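Local structure of disease resistance protein RRS1 (7P8K) at residues G49-K54 and Y70-N75. The protein binds the W-box DNA element as a WRKY transcription factor and acts as a disease resistance protein against bacterial and fungal pathogens. Sequence-based numbering, arbitrary orientation.
Sequences GCKATK and YLSEHN. With ZN (zinc ion), chain C.
Cys50 and His74 meet at a zinc ion, Cys50 through SG at 2.3 Å and His74 through ND1; Cys42 and His76 complete the CCHH site of this WRKY domain. A chi1 of -162° swings SG of Cys50 away from the backbone N to the metal, and the sulfur stands oblique to the imidazole. Ala52 comes from another direction: its CB sits over the centre of one ring face, 3.5 Å from the centroid of His74, a CH-pi contact. Trp20 also stacks on this ring. Asn75 lays its amide against Gly49 and Cys50, where OD1 lies 3.2 Å from Cys50 CA and ND2 bonds to His48 O. Beyond the site, strands 53-58 and 66-71 pair antiparallel. Thr53 and Leu71 form a hydrogen-bonded pair: Thr53 N bonds to Leu71 O at 2.9 Å, and Leu71 N returns a bond to Thr53 O. Lys54 and Tyr70 run side by side in the same direction, with Lys54 CB 3.5 Å from Tyr70 CD1. Their polar ends converge on Asp18, which forms a salt bridge with Lys54 NZ and a hydrogen bond with Tyr70 OH. Metal ligation thus closes the hairpin's open end, while the zinc bond, with the Ala52 methyl and Trp20 packed on the ring, probably limits how far the imidazole can turn.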
ATOM      1  N   GLY A  49     -15.626   4.098   5.480  1.00107.88           N
ATOM      2  CA  GLY A  49     -15.624   3.217   4.296  1.00106.34           C
ATOM      3  C   GLY A  49     -14.867   3.817   3.118  1.00104.02           C
ATOM      4  O   GLY A  49     -15.047   3.317   1.989  1.00107.21           O
ATOM      5  N   CYS A  50     -14.043   4.841   3.355  1.00 99.45           N
ATOM      6  CA  CYS A  50     -13.339   5.617   2.298  1.00 95.43           C
ATOM      7  C   CYS A  50     -12.452   4.686   1.454  1.00 94.12           C
ATOM      8  O   CYS A  50     -11.794   3.790   2.025  1.00 89.37           O
ATOM      9  CB  CYS A  50     -12.524   6.748   2.915  1.00 93.17           C
ATOM     10  SG  CYS A  50     -12.073   8.023   1.716  1.00 89.76           S
ATOM     11  N   LYS A  51     -12.464   4.883   0.134  1.00 95.12           N
ATOM     12  CA  LYS A  51     -11.732   4.057  -0.865  1.00 96.30           C
ATOM     13  C   LYS A  51     -10.403   4.726  -1.227  1.00 91.24           C
ATOM     14  O   LYS A  51      -9.516   4.025  -1.728  1.00 89.09           O
ATOM     15  CB  LYS A  51     -12.547   3.908  -2.155  1.00102.43           C
ATOM     16  CG  LYS A  51     -13.641   2.849  -2.152  1.00108.54           C
ATOM     17  CD  LYS A  51     -14.714   3.097  -3.212  1.00116.48           C
ATOM     18  CE  LYS A  51     -14.176   3.380  -4.605  1.00116.28           C
ATOM     19  NZ  LYS A  51     -15.258   3.763  -5.545  1.00120.71           N
ATOM     20  N   ALA A  52     -10.296   6.038  -0.992  1.00 88.74           N
ATOM     21  CA  ALA A  52      -9.212   6.919  -1.481  1.00 85.80           C
ATOM     22  C   ALA A  52      -7.850   6.368  -1.056  1.00 85.70           C
ATOM     23  O   ALA A  52      -7.730   5.878   0.084  1.00 88.70           O
ATOM     24  CB  ALA A  52      -9.414   8.321  -0.959  1.00 86.37           C
ATOM     25  N   THR A  53      -6.868   6.463  -1.954  1.00 86.11           N
ATOM     26  CA  THR A  53      -5.446   6.098  -1.729  1.00 82.69           C
ATOM     27  C   THR A  53      -4.552   7.068  -2.506  1.00 80.22           C
ATOM     28  O   THR A  53      -5.055   7.742  -3.419  1.00 78.72           O
ATOM     29  CB  THR A  53      -5.170   4.650  -2.147  1.00 83.61           C
ATOM     30  OG1 THR A  53      -5.688   4.488  -3.468  1.00 90.92           O
ATOM     31  CG2 THR A  53      -5.794   3.635  -1.215  1.00 83.49           C
ATOM     32  N   LYS A  54      -3.274   7.141  -2.141  1.00 82.24           N
ATOM     33  CA  LYS A  54      -2.270   7.956  -2.872  1.00 79.78           C
ATOM     34  C   LYS A  54      -0.919   7.253  -2.796  1.00 76.09           C
ATOM     35  O   LYS A  54      -0.652   6.580  -1.790  1.00 77.40           O
ATOM     36  CB  LYS A  54      -2.215   9.387  -2.323  1.00 81.51           C
ATOM     37  CG  LYS A  54      -1.534   9.589  -0.972  1.00 81.23           C
ATOM     38  CD  LYS A  54      -1.152  11.046  -0.717  1.00 82.87           C
ATOM     39  CE  LYS A  54      -0.534  11.289   0.643  1.00 83.81           C
ATOM     40  NZ  LYS A  54      -0.271  12.729   0.877  1.00 86.07           N
ATOM     41  N   TYR A  70      -2.840  10.043  -6.892  1.00 84.86           N
ATOM     42  CA  TYR A  70      -4.116   9.858  -6.150  1.00 84.26           C
ATOM     43  C   TYR A  70      -5.020   8.895  -6.930  1.00 83.88           C
ATOM     44  O   TYR A  70      -5.250   9.134  -8.127  1.00 85.18           O
ATOM     45  CB  TYR A  70      -4.818  11.201  -5.941  1.00 85.73           C
ATOM     46  CG  TYR A  70      -4.084  12.168  -5.050  1.00 84.75           C
ATOM     47  CD1 TYR A  70      -4.138  12.048  -3.672  1.00 82.81           C
ATOM     48  CD2 TYR A  70      -3.350  13.214  -5.583  1.00 86.51           C
ATOM     49  CE1 TYR A  70      -3.469  12.935  -2.844  1.00 84.86           C
ATOM     50  CE2 TYR A  70      -2.681  14.115  -4.769  1.00 89.33           C
ATOM     51  CZ  TYR A  70      -2.736  13.971  -3.394  1.00 86.62           C
ATOM     52  OH  TYR A  70      -2.070  14.847  -2.591  1.00 87.58           O
ATOM     53  N   LEU A  71      -5.499   7.834  -6.276  1.00 83.99           N
ATOM     54  CA  LEU A  71      -6.547   6.923  -6.810  1.00 90.78           C
ATOM     55  C   LEU A  71      -7.797   7.064  -5.935  1.00 88.10           C
ATOM     56  O   LEU A  71      -7.664   6.854  -4.714  1.00 83.04           O
ATOM     57  CB  LEU A  71      -6.044   5.473  -6.806  1.00 94.74           C
ATOM     58  CG  LEU A  71      -4.709   5.219  -7.507  1.00101.86           C
ATOM     59  CD1 LEU A  71      -3.542   5.235  -6.516  1.00 95.87           C
ATOM     60  CD2 LEU A  71      -4.746   3.894  -8.264  1.00107.72           C
ATOM     61  N   SER A  72      -8.935   7.420  -6.549  1.00 89.23           N
ATOM     62  CA  SER A  72     -10.308   7.466  -5.965  1.00 92.92           C
ATOM     63  C   SER A  72     -10.511   8.723  -5.116  1.00 91.40           C
ATOM     64  O   SER A  72      -9.629   9.061  -4.336  1.00 93.53           O
ATOM     65  CB  SER A  72     -10.617   6.231  -5.167  1.00 93.42           C
ATOM     66  OG  SER A  72     -10.491   5.078  -5.981  1.00 98.73           O
ATOM     67  N   GLU A  73     -11.670   9.364  -5.248  1.00 98.32           N
ATOM     68  CA  GLU A  73     -12.064  10.540  -4.432  1.00 99.05           C
ATOM     69  C   GLU A  73     -12.525  10.040  -3.056  1.00 97.97           C
ATOM     70  O   GLU A  73     -12.862   8.840  -2.943  1.00 91.89           O
ATOM     71  CB  GLU A  73     -13.150  11.328  -5.167  1.00103.67           C
ATOM     72  CG  GLU A  73     -12.984  12.831  -5.057  1.00106.18           C
ATOM     73  CD  GLU A  73     -13.359  13.571  -6.326  1.00110.65           C
ATOM     74  OE1 GLU A  73     -12.434  14.004  -7.057  1.00112.79           O
ATOM     75  OE2 GLU A  73     -14.570  13.702  -6.588  1.00113.00           O
ATOM     76  N   HIS A  74     -12.525  10.917  -2.048  1.00 99.49           N
ATOM     77  CA  HIS A  74     -12.962  10.598  -0.661  1.00100.94           C
ATOM     78  C   HIS A  74     -14.489  10.629  -0.590  1.00100.73           C
ATOM     79  O   HIS A  74     -15.084  11.430  -1.325  1.00103.08           O
ATOM     80  CB  HIS A  74     -12.366  11.580   0.353  1.00101.86           C
ATOM     81  CG  HIS A  74     -10.885  11.485   0.485  1.00 98.80           C
ATOM     82  ND1 HIS A  74     -10.282  10.780   1.503  1.00 97.65           N
ATOM     83  CD2 HIS A  74      -9.890  12.020  -0.252  1.00 95.42           C
ATOM     84  CE1 HIS A  74      -8.974  10.872   1.375  1.00 95.95           C
ATOM     85  NE2 HIS A  74      -8.709  11.628   0.308  1.00 93.88           N
ATOM     86  N   ASN A  75     -15.075   9.807   0.284  1.00 98.74           N
ATOM     87  CA  ASN A  75     -16.537   9.758   0.551  1.00102.52           C
ATOM     88  C   ASN A  75     -16.837  10.530   1.847  1.00105.74           C
ATOM     89  O   ASN A  75     -17.668  10.053   2.666  1.00105.46           O
ATOM     90  CB  ASN A  75     -17.037   8.314   0.592  1.00101.27           C
ATOM     91  CG  ASN A  75     -16.526   7.570   1.802  1.00 99.41           C
ATOM     92  OD1 ASN A  75     -15.525   7.965   2.391  1.00 99.80           O
ATOM     93  ND2 ASN A  75     -17.211   6.506   2.184  1.00100.30           N
TER
HETATM   94 ZN    ZN C1301     -10.978   9.764   2.764  1.00 90.94          ZN